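Local coordinates for periplasmic binding protein (Veillonella parvula, PDB 4OVK) that probably captures a solute, of unknown identity, outside the cytoplasmic membrane and hands it to an ABC transporter for import, at residues P179-L184 with I233-N238; L189-N194 with N209-T214. One frame throughout, in Å; residues are numbered along the deposited sequence.

Contact 1: P179-L184 with I233-N238; sequences PKVLYL and IIILSN
V181-L184 and I233-L236 pair in register as the two central strands of the four-stranded parallel sheet, ordered 208-209, 180-184, 233-236, 268-270, of one lobe of the periplasmic-binding-protein fold, with axes 20° apart. Five backbone hydrogen bonds run between them, from I233 N to K180 O at one end to S237 N to L184 O, just past the second strand, at the other; the shortest joins L184 N to I235 O at 2.8 Å. On one face, V181, Y183, I233 and I235 pack against each other, with helix 285-296 against V181, Y183 and I233. CG2 of I235, anti to its backbone N, lies over one face of the Y183 ring, 3.8 Å from the ring centroid and shifted toward the CE2-CZ rim, a CH-pi contact. At the ring's edge, near its plane, S237 CB stands 3.8 Å from Y183 CE1. I235 CD1 turns back to V181 CG1 at 4.0 Å, and P179 CB reaches I233 CD1. The other face is aliphatic: L184 and L236 lie side by side, their CD2 atoms 3.8 Å apart. Y183 OH bonds to D279, whose other carboxylate oxygen takes N238 N. An alanine at Y183 would probably leave I235 CG2 without its aromatic cover and D279 without the phenol's hydrogen bond. The pairing thus satisfies main-chain polar groups inside an apolar core, while one buried tyrosine carries a polar link beyond the strand end.

Contact 2: L189-N194 with N209-T214; sequences LTVAGN and NAAKDT
T214 O receives the backbone N-H of N194 at 2.8 Å, the shortest polar bond between 189-194 and 209-214, and a nearly straight one, with 161° at the hydrogen. Two residues earlier in the loop, K212 O takes the side chain of the same asparagine: N194 ND2 donates to it at 3.0 Å. This acceptor lies in the plane of the N194 amide, although the donor stands 35° out of the K212 carbonyl plane. Chi1 of 64° sets CG between the backbone N and the carbonyl carbon, and the amide turns from there to K212 O. ND2 also comes close to T214 O, but at an angle too poor for a hydrogen bond. The acceptors belong to a compact loop of two type I beta turns, N209 to K212 and A211 to T214, closed by K212 N to N209 O and T214 N to A211 O. G193 passes close to the second turn, with CA 3.4 Å from T214 O, where a side-chain carbon in the standard position would clash with that oxygen. Farther back along the strand A211 CB packs on V191 CG2 at 4.0 Å and beside the carbonyl oxygen A192 O at 3.5 Å. Q199 of helix 197-204 bridges the segments, its NE2 bonding to both A192 O and A211 O. N194 thus clasps the second turn through main chain and side chain together, and Q199 adds a third polar tie, so the end of strand 190-192 is tied to the turn loop, whose carbonyls at K212 and T214 accept from N194.

From the N terminus, strand 180-184 comes first and strand 190-192 follows it closely; helix 197-204 then leads to the edge strand 208-209 and the double turn, where contact 2 closes a short loop of 14 intervening residues. The chain continues through strand 218-220, the antiparallel partner of 190-192, and helix 223-229 before strand 233-236 closes the wider loop of contact 1. Contact 2 therefore lies wholly within the larger loop, without crossing. The two centres are 10 Å apart, and strand 180-184 joins them: Y183 O probably accepts a hydrogen bond from A192 N, and V181 O one from A210 N. Parallel sheet, small two-stranded antiparallel sheet and turn loop are so connected.

Contact 1: P179-L184 with I233-N238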
loop_
_atom_site.group_PDB
_atom_site.type_symbol
_atom_site.label_atom_id
_atom_site.label_comp_id
_atom_site.label_asym_id
_atom_site.label_seq_id
_atom_site.Cartn_x
_atom_site.Cartn_y
_atom_site.Cartn_z
ATOM N N PRO A 179 22.825 -0.524 7.898
ATOM C CA PRO A 179 22.801 0.779 7.220
ATOM C C PRO A 179 21.720 1.680 7.810
ATOM O O PRO A 179 20.643 1.189 8.159
ATOM C CB PRO A 179 22.450 0.438 5.762
ATOM C CG PRO A 179 22.678 -1.020 5.622
ATOM C CD PRO A 179 22.487 -1.627 6.982
ATOM N N LYS A 180 22.018 2.972 7.933
ATOM C CA LYS A 180 21.049 3.948 8.417
ATOM C C LYS A 180 20.169 4.429 7.263
ATOM O O LYS A 180 20.672 4.922 6.253
ATOM C CB LYS A 180 21.759 5.126 9.068
ATOM C CG LYS A 180 20.818 6.059 9.814
ATOM C CD LYS A 180 21.554 7.218 10.474
ATOM C CE LYS A 180 22.545 6.753 11.527
ATOM N NZ LYS A 180 22.967 7.898 12.371
ATOM N N VAL A 181 18.856 4.287 7.436
ATOM C CA VAL A 181 17.887 4.520 6.361
ATOM C C VAL A 181 16.909 5.610 6.762
ATOM O O VAL A 181 16.349 5.570 7.872
ATOM C CB VAL A 181 17.075 3.245 6.019
ATOM C CG1 VAL A 181 16.171 3.488 4.818
ATOM C CG2 VAL A 181 17.995 2.046 5.777
ATOM N N LEU A 182 16.717 6.567 5.850
ATOM C CA LEU A 182 15.757 7.663 6.006
ATOM C C LEU A 182 14.646 7.473 4.972
ATOM O O LEU A 182 14.925 7.299 3.777
ATOM C CB LEU A 182 16.437 9.004 5.748
ATOM C CG LEU A 182 15.540 10.234 5.935
ATOM C CD1 LEU A 182 15.160 10.386 7.401
ATOM C CD2 LEU A 182 16.239 11.478 5.421
ATOM N N TYR A 183 13.392 7.497 5.424
ATOM C CA TYR A 183 12.255 7.450 4.517
ATOM C C TYR A 183 11.709 8.878 4.413
ATOM O O TYR A 183 11.081 9.385 5.340
ATOM C CB TYR A 183 11.205 6.455 5.028
ATOM C CG TYR A 183 10.388 5.747 3.943
ATOM C CD1 TYR A 183 9.558 6.455 3.093
ATOM C CD2 TYR A 183 10.452 4.365 3.782
ATOM C CE1 TYR A 183 8.800 5.808 2.119
ATOM C CE2 TYR A 183 9.719 3.712 2.803
ATOM C CZ TYR A 183 8.884 4.436 1.981
ATOM O OH TYR A 183 8.134 3.783 1.025
ATOM N N LEU A 184 12.032 9.536 3.303
ATOM C CA LEU A 184 11.681 10.932 3.069
ATOM C C LEU A 184 10.361 11.008 2.302
ATOM O O LEU A 184 10.233 10.425 1.223
ATOM C CB LEU A 184 12.827 11.630 2.297
ATOM C CG LEU A 184 12.676 13.117 1.940
ATOM C CD1 LEU A 184 12.592 14.011 3.176
ATOM C CD2 LEU A 184 13.842 13.562 1.054
ATOM N N ILE A 233 21.227 5.360 3.258
ATOM C CA ILE A 233 20.225 5.069 2.232
ATOM C C ILE A 233 19.039 6.006 2.452
ATOM O O ILE A 233 18.659 6.254 3.597
ATOM C CB ILE A 233 19.749 3.598 2.322
ATOM C CG1 ILE A 233 20.896 2.638 1.997
ATOM C CG2 ILE A 233 18.586 3.327 1.370
ATOM C CD1 ILE A 233 20.602 1.184 2.322
ATOM N N ILE A 234 18.493 6.549 1.365
ATOM C CA ILE A 234 17.284 7.388 1.433
ATOM C C ILE A 234 16.259 6.769 0.492
ATOM O O ILE A 234 16.573 6.484 -0.664
ATOM C CB ILE A 234 17.561 8.849 1.007
ATOM C CG1 ILE A 234 18.544 9.526 1.976
ATOM C CG2 ILE A 234 16.256 9.652 0.935
ATOM C CD1 ILE A 234 19.133 10.830 1.449
ATOM N N ILE A 235 15.056 6.518 1.007
ATOM C CA ILE A 235 13.942 6.064 0.204
ATOM C C ILE A 235 12.971 7.237 0.099
ATOM O O ILE A 235 12.671 7.885 1.104
ATOM C CB ILE A 235 13.257 4.838 0.836
ATOM C CG1 ILE A 235 14.264 3.672 0.937
ATOM C CG2 ILE A 235 12.014 4.447 0.055
ATOM C CD1 ILE A 235 13.760 2.552 1.782
ATOM N N LEU A 236 12.519 7.522 -1.119
ATOM C CA LEU A 236 11.597 8.622 -1.384
ATOM C C LEU A 236 10.202 8.049 -1.560
ATOM O O LEU A 236 10.017 7.116 -2.318
ATOM C CB LEU A 236 12.001 9.372 -2.659
ATOM C CG LEU A 236 13.436 9.897 -2.746
ATOM C CD1 LEU A 236 13.718 10.454 -4.128
ATOM C CD2 LEU A 236 13.708 10.951 -1.694
ATOM N N SER A 237 9.213 8.627 -0.879
ATOM C CA SER A 237 7.860 8.117 -0.963
ATOM C C SER A 237 7.149 8.502 -2.270
ATOM O O SER A 237 7.631 9.342 -3.028
ATOM C CB SER A 237 7.046 8.615 0.235
ATOM O OG SER A 237 6.363 9.803 -0.092
ATOM N N ASN A 238 5.984 7.889 -2.500
ATOM C CA ASN A 238 5.094 8.228 -3.632
ATOM C C ASN A 238 3.985 9.210 -3.269
ATOM O O ASN A 238 3.059 9.436 -4.063
ATOM C CB ASN A 238 4.479 6.957 -4.232
ATOM C CG ASN A 238 5.493 6.142 -5.008
ATOM O OD1 ASN A 238 6.001 5.145 -4.524
ATOM N ND2 ASN A 238 5.810 6.588 -6.206
#

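Contact 2: L189-N194 with N209-T214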
loop_
_atom_site.group_PDB
_atom_site.type_symbol
_atom_site.label_atom_id
_atom_site.label_comp_id
_atom_site.label_asym_id
_atom_site.label_seq_id
_atom_site.Cartn_x
_atom_site.Cartn_y
_atom_site.Cartn_z
ATOM N N LEU A 189 10.968 18.299 3.871
ATOM C CA LEU A 189 11.673 17.768 5.040
ATOM C C LEU A 189 10.780 16.970 5.998
ATOM O O LEU A 189 11.009 16.937 7.206
ATOM C CB LEU A 189 12.398 18.902 5.787
ATOM C CG LEU A 189 13.508 19.583 4.984
ATOM C CD1 LEU A 189 13.944 20.880 5.650
ATOM C CD2 LEU A 189 14.688 18.630 4.812
ATOM N N THR A 190 9.772 16.311 5.440
ATOM C CA THR A 190 8.904 15.441 6.212
ATOM C C THR A 190 9.356 14.003 6.029
ATOM O O THR A 190 9.538 13.538 4.901
ATOM C CB THR A 190 7.444 15.599 5.777
ATOM O OG1 THR A 190 7.072 16.969 5.925
ATOM C CG2 THR A 190 6.531 14.731 6.633
ATOM N N VAL A 191 9.535 13.312 7.153
ATOM C CA VAL A 191 10.122 11.977 7.168
ATOM C C VAL A 191 9.221 11.028 7.950
ATOM O O VAL A 191 8.367 11.465 8.736
ATOM C CB VAL A 191 11.543 11.997 7.791
ATOM C CG1 VAL A 191 12.415 13.026 7.074
ATOM C CG2 VAL A 191 11.498 12.302 9.288
ATOM N N ALA A 192 9.417 9.734 7.725
ATOM C CA ALA A 192 8.702 8.698 8.458
ATOM C C ALA A 192 9.236 8.604 9.885
ATOM O O ALA A 192 10.429 8.391 10.087
ATOM C CB ALA A 192 8.863 7.362 7.759
ATOM N N GLY A 193 8.346 8.765 10.862
ATOM C CA GLY A 193 8.711 8.749 12.282
ATOM C C GLY A 193 8.527 7.376 12.901
ATOM O O GLY A 193 8.148 6.416 12.215
ATOM N N ASN A 194 8.786 7.273 14.202
ATOM C CA ASN A 194 8.808 5.957 14.857
ATOM C C ASN A 194 7.432 5.327 15.138
ATOM O O ASN A 194 7.363 4.224 15.666
ATOM C CB ASN A 194 9.681 5.982 16.119
ATOM C CG ASN A 194 9.145 6.904 17.200
ATOM O OD1 ASN A 194 7.933 7.005 17.417
ATOM N ND2 ASN A 194 10.058 7.578 17.898
ATOM N N ASN A 209 16.819 2.885 11.622
ATOM C CA ASN A 209 16.047 4.080 11.324
ATOM C C ASN A 209 16.786 5.364 11.686
ATOM O O ASN A 209 17.009 5.649 12.867
ATOM C CB ASN A 209 14.729 4.019 12.071
ATOM C CG ASN A 209 13.772 3.063 11.427
ATOM O OD1 ASN A 209 13.349 3.287 10.294
ATOM N ND2 ASN A 209 13.443 1.976 12.121
ATOM N N ALA A 210 17.144 6.147 10.670
ATOM C CA ALA A 210 17.740 7.470 10.886
ATOM C C ALA A 210 16.872 8.339 11.796
ATOM O O ALA A 210 17.398 9.063 12.636
ATOM C CB ALA A 210 17.977 8.182 9.556
ATOM N N ALA A 211 15.548 8.251 11.626
ATOM C CA ALA A 211 14.581 9.060 12.391
ATOM C C ALA A 211 13.964 8.307 13.583
ATOM O O ALA A 211 12.847 8.603 14.009
ATOM C CB ALA A 211 13.490 9.551 11.457
ATOM N N LYS A 212 14.716 7.347 14.109
ATOM C CA LYS A 212 14.342 6.520 15.259
ATOM C C LYS A 212 13.783 7.305 16.453
ATOM O O LYS A 212 12.851 6.847 17.130
ATOM C CB LYS A 212 15.593 5.727 15.669
ATOM C CG LYS A 212 15.641 5.148 17.068
ATOM C CD LYS A 212 17.016 4.539 17.316
ATOM C CE LYS A 212 18.044 5.613 17.638
ATOM N NZ LYS A 212 19.376 5.275 17.083
ATOM N N ASP A 213 14.348 8.483 16.710
ATOM C CA ASP A 213 13.940 9.285 17.863
ATOM C C ASP A 213 12.956 10.402 17.506
ATOM O O ASP A 213 12.682 11.255 18.333
ATOM C CB ASP A 213 15.178 9.839 18.573
ATOM C CG ASP A 213 16.080 8.733 19.117
ATOM O OD1 ASP A 213 15.551 7.754 19.691
ATOM O OD2 ASP A 213 17.316 8.838 18.971
ATOM N N THR A 214 12.405 10.368 16.292
ATOM C CA THR A 214 11.368 11.312 15.867
ATOM C C THR A 214 9.996 10.636 15.959
ATOM O O THR A 214 9.782 9.583 15.365
ATOM C CB THR A 214 11.621 11.808 14.427
ATOM O OG1 THR A 214 12.862 12.519 14.374
ATOM C CG2 THR A 214 10.506 12.741 13.957
#